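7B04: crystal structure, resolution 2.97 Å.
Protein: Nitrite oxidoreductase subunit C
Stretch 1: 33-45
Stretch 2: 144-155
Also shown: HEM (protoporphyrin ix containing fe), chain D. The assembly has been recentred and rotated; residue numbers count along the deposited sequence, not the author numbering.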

# COMPACT_ATOMS: atom_id res chain seq x y z
N GLY C 33 13.25 13.34 -43.75
CA GLY C 33 11.87 13.73 -43.54
C GLY C 33 11.31 14.85 -44.39
O GLY C 33 10.21 15.31 -44.08
N VAL C 34 12.01 15.36 -45.42
CA VAL C 34 11.52 16.51 -46.19
C VAL C 34 11.67 16.27 -47.69
O VAL C 34 12.67 15.69 -48.13
CB VAL C 34 12.23 17.82 -45.76
CG1 VAL C 34 13.73 17.69 -45.85
CG2 VAL C 34 11.72 19.01 -46.59
N LYS C 35 10.67 16.69 -48.46
CA LYS C 35 10.71 16.69 -49.92
C LYS C 35 11.44 17.92 -50.43
O LYS C 35 11.47 18.97 -49.78
CB LYS C 35 9.29 16.68 -50.49
CG LYS C 35 8.69 15.30 -50.66
CD LYS C 35 7.18 15.40 -50.84
CE LYS C 35 6.82 16.17 -52.10
NZ LYS C 35 5.34 16.23 -52.31
N GLY C 36 12.04 17.79 -51.61
CA GLY C 36 12.66 18.95 -52.24
C GLY C 36 11.64 20.02 -52.56
O GLY C 36 10.47 19.74 -52.85
N VAL C 37 12.08 21.28 -52.51
CA VAL C 37 11.19 22.41 -52.76
C VAL C 37 10.92 22.48 -54.26
O VAL C 37 11.81 22.81 -55.05
CB VAL C 37 11.78 23.72 -52.24
CG1 VAL C 37 10.83 24.87 -52.50
CG2 VAL C 37 12.07 23.60 -50.75
N ALA C 38 9.67 22.22 -54.65
CA ALA C 38 9.28 22.21 -56.05
C ALA C 38 9.09 23.63 -56.57
O ALA C 38 8.85 24.57 -55.81
CB ALA C 38 7.99 21.40 -56.24
N GLU C 39 9.24 23.80 -57.89
CA GLU C 39 9.11 25.13 -58.47
C GLU C 39 7.70 25.68 -58.31
O GLU C 39 7.51 26.89 -58.12
CB GLU C 39 9.48 25.11 -59.95
CG GLU C 39 8.74 26.19 -60.75
CD GLU C 39 9.00 26.16 -62.23
OE1 GLU C 39 9.99 25.54 -62.66
OE2 GLU C 39 8.21 26.78 -62.98
N GLU C 40 6.69 24.80 -58.34
CA GLU C 40 5.31 25.25 -58.16
C GLU C 40 5.16 26.02 -56.86
O GLU C 40 4.39 26.99 -56.78
CB GLU C 40 4.35 24.06 -58.21
CG GLU C 40 2.91 24.40 -57.83
CD GLU C 40 1.89 23.59 -58.61
OE1 GLU C 40 2.26 22.53 -59.16
OE2 GLU C 40 0.71 24.01 -58.66
N GLU C 41 5.88 25.60 -55.82
CA GLU C 41 5.84 26.28 -54.53
C GLU C 41 6.54 27.64 -54.58
O GLU C 41 6.10 28.58 -53.90
CB GLU C 41 6.50 25.39 -53.48
CG GLU C 41 5.71 24.12 -53.18
CD GLU C 41 6.41 23.22 -52.18
OE1 GLU C 41 7.24 22.38 -52.61
OE2 GLU C 41 6.15 23.35 -50.97
N LEU C 42 7.62 27.77 -55.35
CA LEU C 42 8.41 29.00 -55.33
C LEU C 42 7.80 30.13 -56.16
O LEU C 42 8.05 31.30 -55.84
CB LEU C 42 9.84 28.70 -55.78
CG LEU C 42 10.54 27.81 -54.75
CD1 LEU C 42 11.97 27.49 -55.15
CD2 LEU C 42 10.48 28.44 -53.36
N THR C 43 7.04 29.84 -57.21
CA THR C 43 6.43 30.92 -57.98
C THR C 43 5.15 31.39 -57.29
O THR C 43 4.29 30.57 -56.97
CB THR C 43 6.10 30.48 -59.41
OG1 THR C 43 4.85 29.77 -59.42
CG2 THR C 43 7.18 29.57 -59.96
N PRO C 44 4.99 32.69 -57.05
CA PRO C 44 3.78 33.17 -56.37
C PRO C 44 2.54 32.95 -57.23
O PRO C 44 2.61 32.81 -58.45
CB PRO C 44 4.05 34.66 -56.17
CG PRO C 44 5.54 34.80 -56.25
CD PRO C 44 5.97 33.77 -57.25
N ALA C 45 1.39 32.91 -56.55
CA ALA C 45 0.12 32.81 -57.25
C ALA C 45 -0.15 34.06 -58.07
O ALA C 45 0.48 35.11 -57.89
CB ALA C 45 -1.02 32.57 -56.25
N THR C 144 10.62 40.84 -53.56
CA THR C 144 9.95 40.24 -54.70
C THR C 144 10.40 38.79 -54.80
O THR C 144 11.60 38.50 -54.69
CB THR C 144 10.27 40.99 -56.00
OG1 THR C 144 11.68 41.18 -56.11
CG2 THR C 144 9.57 42.34 -56.04
N ILE C 145 9.45 37.87 -54.97
CA ILE C 145 9.73 36.43 -54.92
C ILE C 145 9.54 35.83 -56.31
O ILE C 145 8.53 36.09 -56.98
CB ILE C 145 8.85 35.72 -53.88
CG1 ILE C 145 9.16 36.26 -52.50
CG2 ILE C 145 9.13 34.23 -53.86
CD1 ILE C 145 8.03 36.09 -51.54
N SER C 146 10.50 35.01 -56.71
CA SER C 146 10.54 34.36 -58.01
C SER C 146 11.46 33.16 -57.91
O SER C 146 12.22 33.04 -56.95
CB SER C 146 11.04 35.33 -59.10
OG SER C 146 12.42 35.59 -58.90
N PRO C 147 11.38 32.21 -58.85
CA PRO C 147 12.34 31.10 -58.83
C PRO C 147 13.78 31.56 -58.91
O PRO C 147 14.68 30.87 -58.41
CB PRO C 147 11.93 30.26 -60.05
CG PRO C 147 10.50 30.57 -60.25
CD PRO C 147 10.32 32.01 -59.86
N GLU C 148 14.04 32.71 -59.55
CA GLU C 148 15.39 33.25 -59.62
C GLU C 148 15.81 33.89 -58.30
O GLU C 148 17.00 33.91 -57.98
CB GLU C 148 15.49 34.28 -60.75
N GLU C 149 14.85 34.40 -57.52
CA GLU C 149 15.10 34.94 -56.19
C GLU C 149 14.16 34.20 -55.24
O GLU C 149 13.08 34.71 -54.89
CB GLU C 149 14.86 36.45 -56.14
CG GLU C 149 16.06 37.29 -55.74
CD GLU C 149 15.77 38.78 -55.79
OE1 GLU C 149 15.08 39.21 -56.74
OE2 GLU C 149 16.21 39.50 -54.87
N PRO C 150 14.53 33.00 -54.81
CA PRO C 150 13.58 32.14 -54.10
C PRO C 150 13.44 32.49 -52.63
O PRO C 150 14.43 32.76 -51.93
CB PRO C 150 14.18 30.74 -54.28
CG PRO C 150 15.64 30.97 -54.39
CD PRO C 150 15.82 32.32 -55.05
N PHE C 151 12.19 32.46 -52.16
CA PHE C 151 11.86 32.65 -50.74
C PHE C 151 10.79 31.60 -50.43
O PHE C 151 9.62 31.79 -50.77
CB PHE C 151 11.39 34.07 -50.47
CG PHE C 151 11.30 34.42 -49.00
CD1 PHE C 151 11.32 33.46 -48.01
CD2 PHE C 151 11.21 35.75 -48.62
CE1 PHE C 151 11.23 33.82 -46.68
CE2 PHE C 151 11.12 36.11 -47.30
CZ PHE C 151 11.13 35.15 -46.32
N SER C 152 11.20 30.52 -49.78
CA SER C 152 10.35 29.35 -49.60
C SER C 152 9.06 29.68 -48.85
O SER C 152 9.10 30.37 -47.82
CB SER C 152 11.12 28.27 -48.84
OG SER C 152 10.28 27.16 -48.56
N PRO C 153 7.91 29.21 -49.33
CA PRO C 153 6.66 29.37 -48.59
C PRO C 153 6.46 28.35 -47.48
O PRO C 153 5.36 28.28 -46.91
CB PRO C 153 5.60 29.19 -49.69
CG PRO C 153 6.23 28.23 -50.63
CD PRO C 153 7.71 28.55 -50.63
N ARG C 154 7.46 27.52 -47.19
CA ARG C 154 7.38 26.55 -46.10
C ARG C 154 7.78 27.22 -44.79
O ARG C 154 8.83 26.94 -44.20
CB ARG C 154 8.24 25.33 -46.41
CG ARG C 154 7.84 24.57 -47.65
CD ARG C 154 8.72 23.35 -47.85
NE ARG C 154 8.43 22.64 -49.09
CZ ARG C 154 9.08 21.55 -49.49
NH1 ARG C 154 10.06 21.05 -48.75
NH2 ARG C 154 8.75 20.96 -50.63
N MET C 155 6.91 28.12 -44.33
CA MET C 155 7.14 28.91 -43.12
C MET C 155 8.47 29.67 -43.18
O MET C 155 9.19 29.78 -42.18
CB MET C 155 7.09 28.04 -41.87
CG MET C 155 5.76 27.38 -41.61
SD MET C 155 5.90 26.22 -40.24
CE MET C 155 6.09 27.33 -38.86
CHA HEM D . 3.99 24.60 -37.44
CHB HEM D . 5.80 22.41 -41.40
CHC HEM D . 3.61 25.81 -44.09
CHD HEM D . 1.93 28.12 -40.12
C1A HEM D . 4.74 23.78 -38.26
C2A HEM D . 5.76 22.85 -37.82
C3A HEM D . 6.25 22.23 -38.91
C4A HEM D . 5.59 22.76 -40.08
CMA HEM D . 7.36 21.15 -38.94
CAA HEM D . 6.13 22.61 -36.34
CBA HEM D . 7.57 23.04 -36.06
CGA HEM D . 7.58 24.48 -35.63
O1A HEM D . 8.54 25.20 -36.00
O2A HEM D . 6.62 24.90 -34.94
C1B HEM D . 5.32 23.10 -42.49
C2B HEM D . 5.41 22.70 -43.88
C3B HEM D . 4.81 23.65 -44.63
C4B HEM D . 4.30 24.66 -43.73
CMB HEM D . 6.12 21.41 -44.34
CAB HEM D . 4.61 23.72 -46.17
CBB HEM D . 4.85 22.72 -47.02
C1C HEM D . 2.92 26.68 -43.26
C2C HEM D . 2.02 27.73 -43.70
C3C HEM D . 1.55 28.36 -42.61
C4C HEM D . 2.15 27.75 -41.44
CMC HEM D . 1.64 28.05 -45.16
CAC HEM D . 0.55 29.54 -42.61
CBC HEM D . 0.81 30.67 -41.95
C1D HEM D . 2.26 27.31 -39.05
C2D HEM D . 1.74 27.39 -37.69
C3D HEM D . 2.30 26.43 -36.97
C4D HEM D . 3.21 25.68 -37.82
CMD HEM D . 0.72 28.42 -37.16
CAD HEM D . 2.03 26.17 -35.47
CBD HEM D . 1.02 25.04 -35.29
CGD HEM D . 0.61 24.96 -33.85
O1D HEM D . -0.30 24.14 -33.53
O2D HEM D . 1.16 25.71 -33.01
NA HEM D . 4.67 23.70 -39.64
NB HEM D . 4.64 24.29 -42.44
NC HEM D . 2.99 26.72 -41.87
ND HEM D . 3.16 26.24 -39.09
FE HEM D . 4.13 25.23 -40.74

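Arg 154 organises this contact and covers the largest area in it, 124 Å². Its CA-to-CB bond points toward the other stretch, and an extended side chain (chi1 m, chi2 and chi3 t) delivers the guanidinium to a loop and the start of a short helix. There each donor nitrogen finds an acceptor. NE reaches Glu 41 OE2 at 3.0 Å and NH2 reaches Glu 41 OE1 at 2.9 Å, a two-pronged salt bridge. NH1 donates to the backbone O of Lys 35 at 2.7 Å, nearly straight at 171°, while the bond from NH2 to Gly 36 O, 3.1 Å, is bent and weak. The rule is that one charged group can tie down a loop through its carbonyls as well as through an acid. Val 37 adds packing, its CA lying over one guanidinium face, 3.5 Å from NH2 of Arg 154.

Glu 41 is held in turn. Its OE1 also accepts from the backbone N of Ala 38 at 3.2 Å, so the carboxylate that meets the arginine also ties back to the N-cap residue of its own helix. On the other side of the contact, Ser 152 OG receives the backbone N of Arg 154 at 3.2 Å.

Leu 42, covering 96 Å², supplies the apolar counterpart. Its CA-to-CB bond runs sideways, but the end of the side chain comes nearer: CD1 lies 4.0 Å from Pro 150 CB, and CD2 3.9 Å from Pro 153 CD. Prolines thus present carbon surface to both methyls. Beyond the helix, packing continues as Thr 43 CG2 meets Pro 147 CG at 3.5 Å and Pro 44 CG sits 4.2 Å from Ile 145 CB.

Directly after the arginine, Met 155 SD binds the heme FE at 2.1 Å, placing this polar anchor next to a metal ligand.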